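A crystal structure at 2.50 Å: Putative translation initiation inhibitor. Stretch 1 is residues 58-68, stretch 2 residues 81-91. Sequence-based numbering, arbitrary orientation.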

# COMPACT_ATOMS: atom_id res chain seq x y z
N SER A 58 0.95 -6.15 -19.49
CA SER A 58 2.05 -5.29 -19.95
C SER A 58 2.17 -4.03 -19.06
O SER A 58 1.37 -3.87 -18.16
CB SER A 58 1.87 -4.97 -21.45
OG SER A 58 1.05 -3.83 -21.64
N LYS A 59 3.15 -3.16 -19.29
CA LYS A 59 3.31 -1.95 -18.47
C LYS A 59 2.28 -0.89 -18.72
O LYS A 59 2.13 0.05 -17.92
CB LYS A 59 4.70 -1.32 -18.60
CG LYS A 59 5.14 -0.94 -20.01
CD LYS A 59 6.51 -0.34 -19.97
CE LYS A 59 7.14 -0.19 -21.31
NZ LYS A 59 8.30 0.75 -21.15
N SER A 60 1.55 -1.01 -19.82
CA SER A 60 0.44 -0.12 -20.09
C SER A 60 -0.70 -0.45 -19.21
O SER A 60 -1.66 0.29 -19.23
CB SER A 60 -0.12 -0.25 -21.53
OG SER A 60 0.77 -0.89 -22.38
N ARG A 61 -0.66 -1.61 -18.53
CA ARG A 61 -1.80 -2.10 -17.76
C ARG A 61 -1.58 -1.97 -16.27
O ARG A 61 -2.32 -2.54 -15.49
CB ARG A 61 -2.11 -3.54 -18.12
CG ARG A 61 -2.33 -3.83 -19.65
CD ARG A 61 -3.78 -3.92 -20.05
NE ARG A 61 -4.43 -5.06 -19.41
CZ ARG A 61 -5.73 -5.17 -19.16
NH1 ARG A 61 -6.57 -4.21 -19.51
NH2 ARG A 61 -6.21 -6.25 -18.56
N ILE A 62 -0.59 -1.19 -15.85
CA ILE A 62 -0.31 -1.06 -14.44
C ILE A 62 -1.28 -0.03 -13.90
O ILE A 62 -1.49 1.00 -14.53
CB ILE A 62 1.12 -0.60 -14.17
CG1 ILE A 62 2.13 -1.66 -14.63
CG2 ILE A 62 1.32 -0.25 -12.70
CD1 ILE A 62 3.56 -1.14 -14.69
N LEU A 63 -1.83 -0.29 -12.73
CA LEU A 63 -2.87 0.55 -12.15
C LEU A 63 -2.31 1.54 -11.14
O LEU A 63 -2.62 2.71 -11.21
CB LEU A 63 -3.93 -0.31 -11.51
CG LEU A 63 -4.55 -1.37 -12.41
CD1 LEU A 63 -5.37 -2.34 -11.57
CD2 LEU A 63 -5.40 -0.68 -13.44
N ASP A 64 -1.48 1.06 -10.24
CA ASP A 64 -0.94 1.89 -9.16
C ASP A 64 0.49 1.47 -8.83
O ASP A 64 0.77 0.31 -8.80
CB ASP A 64 -1.80 1.73 -7.93
CG ASP A 64 -1.39 2.67 -6.82
OD1 ASP A 64 -1.63 3.88 -6.91
OD2 ASP A 64 -0.77 2.20 -5.87
N ALA A 65 1.38 2.42 -8.57
CA ALA A 65 2.78 2.11 -8.23
C ALA A 65 3.24 2.94 -7.04
O ALA A 65 3.00 4.13 -6.97
CB ALA A 65 3.71 2.37 -9.43
N THR A 66 3.89 2.30 -6.09
CA THR A 66 4.44 2.99 -4.95
C THR A 66 5.91 2.69 -4.93
O THR A 66 6.30 1.54 -4.94
CB THR A 66 3.78 2.50 -3.68
OG1 THR A 66 2.36 2.56 -3.86
CG2 THR A 66 4.18 3.37 -2.46
N ILE A 67 6.71 3.74 -4.96
CA ILE A 67 8.16 3.66 -5.00
C ILE A 67 8.70 4.05 -3.63
O ILE A 67 8.42 5.14 -3.15
CB ILE A 67 8.71 4.61 -6.07
CG1 ILE A 67 8.08 4.29 -7.44
CG2 ILE A 67 10.19 4.50 -6.18
CD1 ILE A 67 8.71 5.09 -8.61
N PHE A 68 9.45 3.16 -3.01
CA PHE A 68 10.11 3.44 -1.74
C PHE A 68 11.59 3.64 -2.03
O PHE A 68 12.22 2.80 -2.64
CB PHE A 68 9.92 2.31 -0.76
CG PHE A 68 8.50 2.11 -0.32
CD1 PHE A 68 7.95 2.90 0.65
CD2 PHE A 68 7.71 1.11 -0.89
CE1 PHE A 68 6.63 2.72 1.07
CE2 PHE A 68 6.38 0.91 -0.48
CZ PHE A 68 5.84 1.72 0.50
N ALA A 81 14.90 7.34 -14.46
CA ALA A 81 14.59 5.96 -14.91
C ALA A 81 13.12 5.80 -15.21
O ALA A 81 12.74 5.31 -16.25
CB ALA A 81 15.02 4.96 -13.87
N TRP A 82 12.27 6.25 -14.31
CA TRP A 82 10.83 6.18 -14.55
C TRP A 82 10.48 6.87 -15.85
O TRP A 82 9.72 6.33 -16.65
CB TRP A 82 10.08 6.85 -13.40
CG TRP A 82 8.62 6.90 -13.56
CD1 TRP A 82 7.91 7.86 -14.19
CD2 TRP A 82 7.66 5.97 -13.05
NE1 TRP A 82 6.58 7.58 -14.14
CE2 TRP A 82 6.39 6.44 -13.41
CE3 TRP A 82 7.75 4.79 -12.31
CZ2 TRP A 82 5.22 5.78 -13.09
CZ3 TRP A 82 6.59 4.13 -11.96
CH2 TRP A 82 5.34 4.61 -12.37
N ASP A 83 11.03 8.06 -16.06
CA ASP A 83 10.67 8.86 -17.23
C ASP A 83 11.10 8.24 -18.56
O ASP A 83 10.48 8.48 -19.57
CB ASP A 83 11.22 10.28 -17.12
CG ASP A 83 10.51 11.12 -16.07
OD1 ASP A 83 9.42 10.71 -15.58
OD2 ASP A 83 11.08 12.18 -15.73
N ALA A 84 12.16 7.44 -18.53
CA ALA A 84 12.67 6.78 -19.73
C ALA A 84 11.80 5.57 -20.11
O ALA A 84 11.79 5.15 -21.27
CB ALA A 84 14.09 6.39 -19.52
N TRP A 85 11.04 5.06 -19.13
CA TRP A 85 10.27 3.81 -19.23
C TRP A 85 8.78 4.01 -19.36
O TRP A 85 8.15 3.33 -20.13
CB TRP A 85 10.57 3.00 -17.96
CG TRP A 85 9.61 1.91 -17.60
CD1 TRP A 85 9.74 0.60 -17.89
CD2 TRP A 85 8.45 2.02 -16.75
NE1 TRP A 85 8.69 -0.13 -17.33
CE2 TRP A 85 7.89 0.72 -16.63
CE3 TRP A 85 7.82 3.08 -16.12
CZ2 TRP A 85 6.72 0.45 -15.91
CZ3 TRP A 85 6.61 2.82 -15.38
CH2 TRP A 85 6.10 1.52 -15.30
N VAL A 86 8.20 4.91 -18.56
CA VAL A 86 6.74 5.08 -18.47
C VAL A 86 6.08 5.26 -19.83
O VAL A 86 6.68 5.84 -20.71
CB VAL A 86 6.39 6.29 -17.58
CG1 VAL A 86 6.81 7.62 -18.28
CG2 VAL A 86 4.92 6.29 -17.22
N VAL A 87 4.86 4.75 -20.00
CA VAL A 87 4.15 4.85 -21.24
C VAL A 87 3.23 6.09 -21.20
O VAL A 87 2.27 6.17 -20.42
CB VAL A 87 3.38 3.58 -21.57
CG1 VAL A 87 2.59 3.73 -22.94
CG2 VAL A 87 4.35 2.37 -21.63
N ALA A 88 3.58 7.08 -22.03
CA ALA A 88 2.82 8.34 -22.11
C ALA A 88 1.34 8.03 -22.34
O ALA A 88 0.97 7.18 -23.18
CB ALA A 88 3.38 9.25 -23.22
N GLY A 89 0.49 8.67 -21.56
CA GLY A 89 -0.96 8.43 -21.67
C GLY A 89 -1.48 7.14 -21.04
O GLY A 89 -2.69 6.94 -20.97
N HIS A 90 -0.59 6.25 -20.59
CA HIS A 90 -0.99 4.96 -20.04
C HIS A 90 -0.29 4.69 -18.69
O HIS A 90 -0.08 3.56 -18.29
CB HIS A 90 -0.71 3.86 -21.05
CG HIS A 90 -1.52 3.97 -22.29
ND1 HIS A 90 -2.78 3.41 -22.41
CD2 HIS A 90 -1.30 4.64 -23.45
CE1 HIS A 90 -3.27 3.70 -23.60
NE2 HIS A 90 -2.39 4.44 -24.25
N ALA A 91 0.07 5.76 -18.01
CA ALA A 91 0.80 5.69 -16.76
C ALA A 91 -0.15 5.38 -15.56
O ALA A 91 -1.29 5.85 -15.50
CB ALA A 91 1.51 7.02 -16.53

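The most elaborate contact joins Lys-59 to Trp-85. The lysine leaves the backbone with chi1 at 56° (p), then runs fully extended, with chi2, chi3 and chi4 at 180°, 168° and 165°. This p, t, t, t path brings CD over one face of the indole: Lys-59 CD lies 3.9 Å from the centroid of the five-membered ring of Trp-85, 30° off the ring normal, a CH-pi contact. The ammonium group continues over the same ring, Lys-59 NZ standing 4.0 Å from that centroid and 29° off the normal, which satisfies a cation-pi geometry. The same nitrogen donates a hydrogen bond to the backbone, Lys-59 NZ to Trp-85 O at 2.8 Å. One extended side chain therefore engages both the ring and the carbonyl of a single residue. Nearer its root, Lys-59 CG packs 3.8 Å from Val-87 CG2; Val-87 has chi1 at 180° (t).

In both tryptophans the CA-to-CB bond points sideways relative to the first stretch, yet the ring ends come nearer. Each has chi1 in the t well, 177° for Trp-82 and 161° for Trp-85, but chi2 differs in sign, -87° against 97°. At Trp-85 the six-membered end meets Ile-62 at the ring edge, with Ile-62 CD1 3.7 Å from Trp-85 CH2. Trp-82 serves two strand residues: Ala-65 CB is 4.0 Å from Trp-82 CH2, and Ile-67 CD1 is 3.8 Å from Trp-82 CE3, both oblique to the ring.

Ile-62, Ala-65 and Ile-67 point toward the second stretch, whereas Leu-63, Asp-64 and Thr-66 point away. The regular alternation is interrupted at Leu-63, whose phi/psi of -98/-47 departs from extended values, and it resumes from Asp-64 onward. Both isoleucines adopt m, t rotamers that bring CD1 to an indole. The strand and helix axes approach no closer than 13.4 Å, so these side chains bridge the gap.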